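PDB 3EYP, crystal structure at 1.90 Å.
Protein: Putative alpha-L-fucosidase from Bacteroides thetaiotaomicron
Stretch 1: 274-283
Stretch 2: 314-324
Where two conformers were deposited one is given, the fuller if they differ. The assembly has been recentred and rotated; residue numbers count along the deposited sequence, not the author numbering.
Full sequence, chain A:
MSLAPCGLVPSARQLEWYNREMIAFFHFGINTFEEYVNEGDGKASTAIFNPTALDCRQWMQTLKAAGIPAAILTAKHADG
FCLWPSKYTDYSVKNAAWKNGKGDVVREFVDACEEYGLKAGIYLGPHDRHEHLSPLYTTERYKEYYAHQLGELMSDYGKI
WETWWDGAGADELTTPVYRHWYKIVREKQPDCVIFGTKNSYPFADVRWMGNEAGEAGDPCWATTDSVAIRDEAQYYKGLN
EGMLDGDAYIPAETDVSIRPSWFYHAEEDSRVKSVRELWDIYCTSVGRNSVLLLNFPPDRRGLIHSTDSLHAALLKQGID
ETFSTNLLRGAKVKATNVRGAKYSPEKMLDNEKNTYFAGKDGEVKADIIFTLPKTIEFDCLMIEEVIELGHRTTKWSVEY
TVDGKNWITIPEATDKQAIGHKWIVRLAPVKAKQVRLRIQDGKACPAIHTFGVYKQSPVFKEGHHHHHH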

# COMPACT_ATOMS: atom_id res chain seq x y z
N SER A 274 -14.17 11.04 5.01
CA SER A 274 -15.43 10.32 5.09
C SER A 274 -15.21 8.91 4.55
O SER A 274 -14.25 8.65 3.87
CB SER A 274 -16.50 11.04 4.26
OG SER A 274 -16.19 10.90 2.87
N VAL A 275 -16.12 8.00 4.89
CA VAL A 275 -16.06 6.62 4.40
C VAL A 275 -16.07 6.59 2.87
O VAL A 275 -15.30 5.85 2.27
CB VAL A 275 -17.24 5.74 4.98
CG1 VAL A 275 -17.23 4.33 4.44
CG2 VAL A 275 -17.17 5.77 6.50
N ARG A 276 -16.92 7.41 2.29
CA ARG A 276 -16.98 7.56 0.82
C ARG A 276 -15.66 8.01 0.22
O ARG A 276 -15.26 7.49 -0.80
CB ARG A 276 -18.10 8.49 0.35
CG ARG A 276 -19.35 7.72 0.02
CD ARG A 276 -20.56 8.63 -0.23
NE ARG A 276 -20.77 8.94 -1.64
CZ ARG A 276 -20.80 8.05 -2.64
NH1 ARG A 276 -20.57 6.75 -2.42
NH2 ARG A 276 -21.02 8.48 -3.88
N GLU A 277 -15.01 8.97 0.87
CA GLU A 277 -13.67 9.44 0.47
C GLU A 277 -12.65 8.31 0.53
O GLU A 277 -11.84 8.13 -0.38
CB GLU A 277 -13.21 10.64 1.30
CG GLU A 277 -13.94 11.90 0.83
CD GLU A 277 -13.82 13.14 1.73
OE1 GLU A 277 -13.99 14.25 1.16
OE2 GLU A 277 -13.58 13.06 2.96
N LEU A 278 -12.73 7.51 1.59
CA LEU A 278 -11.77 6.41 1.78
C LEU A 278 -12.00 5.27 0.77
O LEU A 278 -11.09 4.60 0.33
CB LEU A 278 -11.85 5.89 3.22
CG LEU A 278 -11.30 6.91 4.25
CD1 LEU A 278 -11.67 6.41 5.66
CD2 LEU A 278 -9.73 7.15 4.04
N TRP A 279 -13.27 5.09 0.42
CA TRP A 279 -13.66 4.11 -0.58
C TRP A 279 -13.07 4.53 -1.93
O TRP A 279 -12.54 3.73 -2.67
CB TRP A 279 -15.20 3.99 -0.65
CG TRP A 279 -15.76 3.23 -1.80
CD1 TRP A 279 -16.76 3.65 -2.63
CD2 TRP A 279 -15.42 1.91 -2.22
NE1 TRP A 279 -17.06 2.67 -3.55
CE2 TRP A 279 -16.27 1.58 -3.30
CE3 TRP A 279 -14.50 0.95 -1.77
CZ2 TRP A 279 -16.19 0.37 -3.96
CZ3 TRP A 279 -14.41 -0.25 -2.43
CH2 TRP A 279 -15.27 -0.54 -3.52
N ASP A 280 -13.14 5.82 -2.20
CA ASP A 280 -12.57 6.37 -3.42
C ASP A 280 -11.07 6.07 -3.45
O ASP A 280 -10.50 5.59 -4.40
CB ASP A 280 -12.72 7.88 -3.49
CG ASP A 280 -14.12 8.32 -3.80
OD1 ASP A 280 -14.94 7.45 -4.15
OD2 ASP A 280 -14.39 9.56 -3.77
N ILE A 281 -10.45 6.42 -2.35
CA ILE A 281 -9.02 6.18 -2.19
C ILE A 281 -8.62 4.72 -2.32
O ILE A 281 -7.67 4.37 -3.04
CB ILE A 281 -8.48 6.79 -0.86
CG1 ILE A 281 -8.49 8.31 -0.98
CG2 ILE A 281 -7.09 6.30 -0.54
CD1 ILE A 281 -8.29 9.08 0.39
N TYR A 282 -9.38 3.88 -1.64
CA TYR A 282 -9.18 2.44 -1.73
C TYR A 282 -9.17 2.03 -3.23
O TYR A 282 -8.33 1.26 -3.72
CB TYR A 282 -10.30 1.68 -0.97
CG TYR A 282 -10.16 0.16 -1.01
CD1 TYR A 282 -9.37 -0.52 -0.08
CD2 TYR A 282 -10.80 -0.59 -2.00
CE1 TYR A 282 -9.21 -1.91 -0.16
CE2 TYR A 282 -10.65 -1.97 -2.09
CZ TYR A 282 -9.87 -2.62 -1.16
OH TYR A 282 -9.77 -3.98 -1.20
N CYS A 283 -10.12 2.58 -3.97
CA CYS A 283 -10.30 2.17 -5.38
C CYS A 283 -9.19 2.69 -6.29
O CYS A 283 -8.83 2.08 -7.31
CB CYS A 283 -11.68 2.59 -5.90
SG CYS A 283 -13.04 1.55 -5.25
N LEU A 314 -15.95 1.08 9.03
CA LEU A 314 -17.06 1.12 8.06
C LEU A 314 -16.54 0.84 6.64
O LEU A 314 -17.19 0.17 5.85
CB LEU A 314 -17.79 2.47 8.12
CG LEU A 314 -18.51 2.77 9.44
CD1 LEU A 314 -19.09 4.22 9.51
CD2 LEU A 314 -19.57 1.69 9.72
N LEU A 315 -15.38 1.37 6.30
CA LEU A 315 -14.79 1.05 4.98
C LEU A 315 -14.64 -0.46 4.85
O LEU A 315 -14.90 -1.04 3.80
CB LEU A 315 -13.45 1.77 4.78
CG LEU A 315 -12.59 1.44 3.56
CD1 LEU A 315 -13.23 1.82 2.25
CD2 LEU A 315 -11.22 2.08 3.75
N LYS A 316 -14.24 -1.10 5.92
CA LYS A 316 -13.96 -2.58 5.86
C LYS A 316 -15.27 -3.33 5.61
O LYS A 316 -15.37 -4.24 4.76
CB LYS A 316 -13.30 -3.08 7.14
CG LYS A 316 -13.33 -4.57 7.33
CD LYS A 316 -12.53 -5.27 6.24
CE LYS A 316 -12.32 -6.77 6.52
NZ LYS A 316 -11.68 -7.35 5.26
N GLN A 317 -16.27 -2.91 6.36
CA GLN A 317 -17.63 -3.48 6.21
C GLN A 317 -18.15 -3.27 4.80
O GLN A 317 -18.69 -4.18 4.16
CB GLN A 317 -18.63 -2.90 7.20
CG GLN A 317 -19.93 -3.69 7.12
CD GLN A 317 -21.09 -3.05 7.82
OE1 GLN A 317 -20.93 -2.35 8.81
NE2 GLN A 317 -22.28 -3.35 7.33
N GLY A 318 -17.94 -2.09 4.31
CA GLY A 318 -18.32 -1.75 2.95
C GLY A 318 -17.63 -2.60 1.90
O GLY A 318 -18.25 -3.08 0.94
N ILE A 319 -16.33 -2.79 2.08
CA ILE A 319 -15.55 -3.53 1.13
C ILE A 319 -16.07 -4.98 1.19
O ILE A 319 -16.33 -5.63 0.15
CB ILE A 319 -13.99 -3.46 1.42
CG1 ILE A 319 -13.40 -2.09 1.07
CG2 ILE A 319 -13.20 -4.47 0.58
CD1 ILE A 319 -12.03 -1.80 1.84
N ASP A 320 -16.22 -5.47 2.41
CA ASP A 320 -16.63 -6.87 2.60
C ASP A 320 -17.96 -7.15 1.95
O ASP A 320 -18.09 -8.08 1.15
CB ASP A 320 -16.62 -7.28 4.06
CG ASP A 320 -15.20 -7.55 4.57
OD1 ASP A 320 -14.20 -7.56 3.80
OD2 ASP A 320 -15.09 -7.74 5.79
N GLU A 321 -18.93 -6.27 2.19
CA GLU A 321 -20.25 -6.45 1.60
C GLU A 321 -20.21 -6.39 0.10
O GLU A 321 -20.87 -7.15 -0.57
CB GLU A 321 -21.28 -5.45 2.09
CG GLU A 321 -21.48 -5.61 3.54
CD GLU A 321 -22.60 -4.81 4.06
OE1 GLU A 321 -23.06 -3.83 3.32
OE2 GLU A 321 -22.99 -5.19 5.23
N THR A 322 -19.44 -5.46 -0.42
CA THR A 322 -19.38 -5.24 -1.85
C THR A 322 -18.89 -6.48 -2.60
O THR A 322 -19.53 -6.91 -3.55
CB THR A 322 -18.51 -3.99 -2.20
OG1 THR A 322 -19.15 -2.82 -1.69
CG2 THR A 322 -18.33 -3.86 -3.74
N PHE A 323 -17.78 -7.05 -2.14
CA PHE A 323 -17.07 -8.13 -2.86
C PHE A 323 -17.44 -9.56 -2.38
O PHE A 323 -16.92 -10.55 -2.85
CB PHE A 323 -15.56 -7.87 -2.88
CG PHE A 323 -15.20 -6.56 -3.57
CD1 PHE A 323 -15.25 -6.46 -4.96
CD2 PHE A 323 -14.90 -5.41 -2.83
CE1 PHE A 323 -14.93 -5.26 -5.60
CE2 PHE A 323 -14.59 -4.19 -3.48
CZ PHE A 323 -14.61 -4.12 -4.84
N SER A 324 -18.42 -9.63 -1.50
CA SER A 324 -18.85 -10.90 -0.94
C SER A 324 -19.53 -11.74 -2.00
O SER A 324 -19.40 -12.95 -2.03
CB SER A 324 -19.79 -10.73 0.26
OG SER A 324 -20.98 -10.04 -0.12

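Two helices, 275-283 and one that enters the second stretch from earlier in the chain, pack side by side with their axes 9.7 Å apart at closest approach and crossing at -57°. Helices inclined this steeply diverge away from the crossing, so the contact is compact, burying 433 Å² over both sides. No hydrogen bond or salt bridge passes between the stretches; apolar side chains hold them together. The backbones come nearest at Val275 and Leu315, whose CA atoms lie 5.7 Å apart.

Leu315 gives up more surface than any other residue, 91 Å². Its CA-to-CB bond points sideways, but with chi1 t and chi2 p the end of the side chain comes nearer to the first helix. Leu315 CD2 lies 3.9 Å from Leu278 CB, and Leu315 CD1, which also touches Leu278, sits 3.7 Å from Trp279 CA and 4.4 Å from Tyr282 CB. Leu278, Trp279 and Tyr282 adjoin one another on the helix surface, and a branched, flexible aliphatic side chain suits the space beside them because it can touch all three without leaving a polar group unsatisfied.

Trp279 covers the next largest area, 69 Å². Its CA-to-CB bond also points sideways, and the t rotamer carries the indole along the second helix, so that one residue meets partners at two further positions. Trp279 CZ3 lies 4.1 Å from Ile319 CG1, and Trp279 CH2 is 3.7 Å from Phe323 CE2. Leu315, Ile319 and Phe323 are spaced four apart, about one helical turn, and so form a ridge that a long, flat ring can follow. Leu315 CD1 and Phe323 CE2 both lie at the edge of the indole, near its plane. The one polar atom of the ring, NE1, is hydrogen-bonded elsewhere in the structure, so burying the indole does not leave its NH without a partner.

Val275 contributes 62 Å² at the start of its helix. Its CA-to-CB bond points toward the second helix, placing Val275 CG2 3.7 Å from Leu314 CB and Val275 CG1 4.0 Å from Leu315 N. A short beta-branched side chain fits where the backbones are so close, and Gly318, which has no side chain, adds no bulk nearby. Just before Val275, Ser274 caps the helix: Ser274 OG accepts from Glu277 N at 3.0 Å, and Ser274 N donates to Glu277 OE2 at 2.9 Å.

Farther along, the CA-to-CB bond of Ile319 points toward the first helix, and its CD1 lies over one face of the Tyr282 ring, 3.6 Å from the centroid and 18° off the normal. This is a CH-pi contact, in which a methyl group meets the electron-rich face of an aromatic ring. Tyr282 OH is hydrogen-bonded elsewhere in the structure, so its polar end is satisfied while the ring face packs against Ile319. The polar residues Lys316 and Asp320 lie out of reach of the other helix; Lys316 NZ and Asp320 OD1, 2.9 Å apart, instead form a salt bridge within their own helix.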